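Local coordinates for envelopment polyprotein (Bovine Schmallenberg virus BH80/Germany/2011, PDB 7A56) that probably drives fusion of the viral and host membranes during entry, as the class II fusion glycoprotein Gc, here in its postfusion form, at residues M93-S98 and D344-A349. Sequence-based numbering, arbitrary orientation.
Sequences MPNGES and DFDYNA
Asp-346 reaches across to the turn at Pro-94 and Asn-95, where its OD2 accepts the backbone N-H of Asn-95 at 2.9 Å from N. The donor comes to the syn side of the carboxylate, 35° out of its plane, and the bond is bent, with an N-H...O angle of 144°. The carboxylate also meets the proline, Asp-346 OD2 lying 3.4 Å from Pro-94 CA. Asp-346 OD1 accepts a hydrogen bond from a water 2.7 Å away that also donates to Asn-95 OD1, although the Asn-95 side chain is poorly ordered. Residues 93-97 form the hairpin loop between strands 86-92 and 98-134 of this beta-rich class II fusion protein; strand 346-350 pairs antiparallel with 86-92, and the carboxylate bonds to the loop just beyond the Asp-346 to Ala-92 backbone pairing. At the ring end of the proline, CG of Pro-94 rests 3.1 Å from Asp-344 O and 3.5 Å from Asp-344 OD1, the two side chains crossing obliquely. Asp-344 OD1 is salt-bridged to Arg-71, which also donates to Phe-345 O. The CB of Phe-345 points away from the loop, and its side chain touches Tyr-26 and Leu-30 of helix 23-40.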
# COMPACT_ATOMS: atom_id res chain seq x y z
N MET A 93 -12.47 -46.70 -4.11
CA MET A 93 -12.64 -47.79 -3.15
C MET A 93 -11.34 -48.06 -2.41
O MET A 93 -10.26 -47.91 -3.00
CB MET A 93 -13.09 -49.05 -3.89
CG MET A 93 -14.43 -48.93 -4.55
SD MET A 93 -15.76 -48.71 -3.35
CE MET A 93 -15.93 -50.41 -2.76
N PRO A 94 -11.40 -48.43 -1.13
CA PRO A 94 -10.17 -48.78 -0.39
C PRO A 94 -9.44 -49.92 -1.06
O PRO A 94 -10.04 -50.95 -1.39
CB PRO A 94 -10.70 -49.20 0.99
CG PRO A 94 -12.03 -48.59 1.08
CD PRO A 94 -12.59 -48.56 -0.29
N ASN A 95 -8.13 -49.73 -1.27
CA ASN A 95 -7.30 -50.63 -2.06
C ASN A 95 -8.04 -51.06 -3.32
O ASN A 95 -7.98 -52.23 -3.72
CB ASN A 95 -6.89 -51.85 -1.22
CG ASN A 95 -6.64 -51.52 0.26
OD1 ASN A 95 -5.95 -50.54 0.58
ND2 ASN A 95 -7.23 -52.32 1.15
N GLY A 96 -8.76 -50.13 -3.93
CA GLY A 96 -9.76 -50.50 -4.91
C GLY A 96 -9.79 -49.55 -6.08
O GLY A 96 -8.90 -48.73 -6.24
N GLU A 97 -10.84 -49.64 -6.89
CA GLU A 97 -10.88 -48.92 -8.14
C GLU A 97 -11.36 -47.48 -7.92
O GLU A 97 -12.01 -47.16 -6.92
CB GLU A 97 -11.81 -49.61 -9.11
CG GLU A 97 -13.14 -50.00 -8.47
CD GLU A 97 -14.08 -50.59 -9.50
OE1 GLU A 97 -14.16 -50.02 -10.61
OE2 GLU A 97 -14.71 -51.64 -9.21
N SER A 98 -11.03 -46.63 -8.88
CA SER A 98 -11.47 -45.23 -8.85
C SER A 98 -12.97 -45.12 -9.09
O SER A 98 -13.54 -45.84 -9.91
CB SER A 98 -10.71 -44.41 -9.90
OG SER A 98 -9.39 -44.11 -9.46
N ASP A 344 -15.68 -44.72 3.97
CA ASP A 344 -14.51 -45.59 3.90
C ASP A 344 -13.93 -45.60 2.49
O ASP A 344 -14.21 -46.48 1.66
CB ASP A 344 -14.91 -47.00 4.36
CG ASP A 344 -13.75 -48.00 4.33
OD1 ASP A 344 -12.56 -47.62 4.43
OD2 ASP A 344 -14.06 -49.21 4.25
N PHE A 345 -13.12 -44.57 2.20
CA PHE A 345 -12.57 -44.38 0.86
C PHE A 345 -11.08 -44.08 0.92
O PHE A 345 -10.54 -43.73 1.97
CB PHE A 345 -13.33 -43.25 0.15
CG PHE A 345 -14.76 -43.55 -0.02
CD1 PHE A 345 -15.18 -44.41 -1.01
CD2 PHE A 345 -15.69 -43.06 0.86
CE1 PHE A 345 -16.50 -44.73 -1.17
CE2 PHE A 345 -17.02 -43.39 0.71
CZ PHE A 345 -17.43 -44.20 -0.32
N ASP A 346 -10.43 -44.27 -0.22
CA ASP A 346 -9.10 -43.72 -0.47
C ASP A 346 -9.24 -42.46 -1.32
O ASP A 346 -10.09 -42.37 -2.21
CB ASP A 346 -8.19 -44.69 -1.23
CG ASP A 346 -7.83 -45.95 -0.41
OD1 ASP A 346 -7.92 -45.96 0.85
OD2 ASP A 346 -7.42 -46.93 -1.07
N TYR A 347 -8.37 -41.51 -1.07
CA TYR A 347 -8.41 -40.25 -1.79
C TYR A 347 -7.03 -39.88 -2.32
O TYR A 347 -6.03 -40.03 -1.61
CB TYR A 347 -8.87 -39.15 -0.87
CG TYR A 347 -10.08 -39.41 -0.03
CD1 TYR A 347 -11.36 -39.09 -0.50
CD2 TYR A 347 -9.95 -39.84 1.29
CE1 TYR A 347 -12.49 -39.25 0.31
CE2 TYR A 347 -11.08 -40.05 2.09
CZ TYR A 347 -12.34 -39.76 1.59
OH TYR A 347 -13.43 -39.90 2.39
N ASN A 348 -6.95 -39.36 -3.54
CA ASN A 348 -5.68 -38.78 -3.92
C ASN A 348 -5.85 -37.54 -4.81
O ASN A 348 -6.71 -37.50 -5.69
CB ASN A 348 -4.81 -39.79 -4.64
CG ASN A 348 -5.33 -40.11 -6.00
OD1 ASN A 348 -6.29 -40.86 -6.14
ND2 ASN A 348 -4.72 -39.54 -7.04
N ALA A 349 -4.93 -36.61 -4.66
CA ALA A 349 -4.96 -35.40 -5.48
C ALA A 349 -4.54 -35.70 -6.91
O ALA A 349 -3.76 -36.63 -7.17
CB ALA A 349 -4.03 -34.34 -4.87
O HOH W 1 -7.53 -48.20 2.27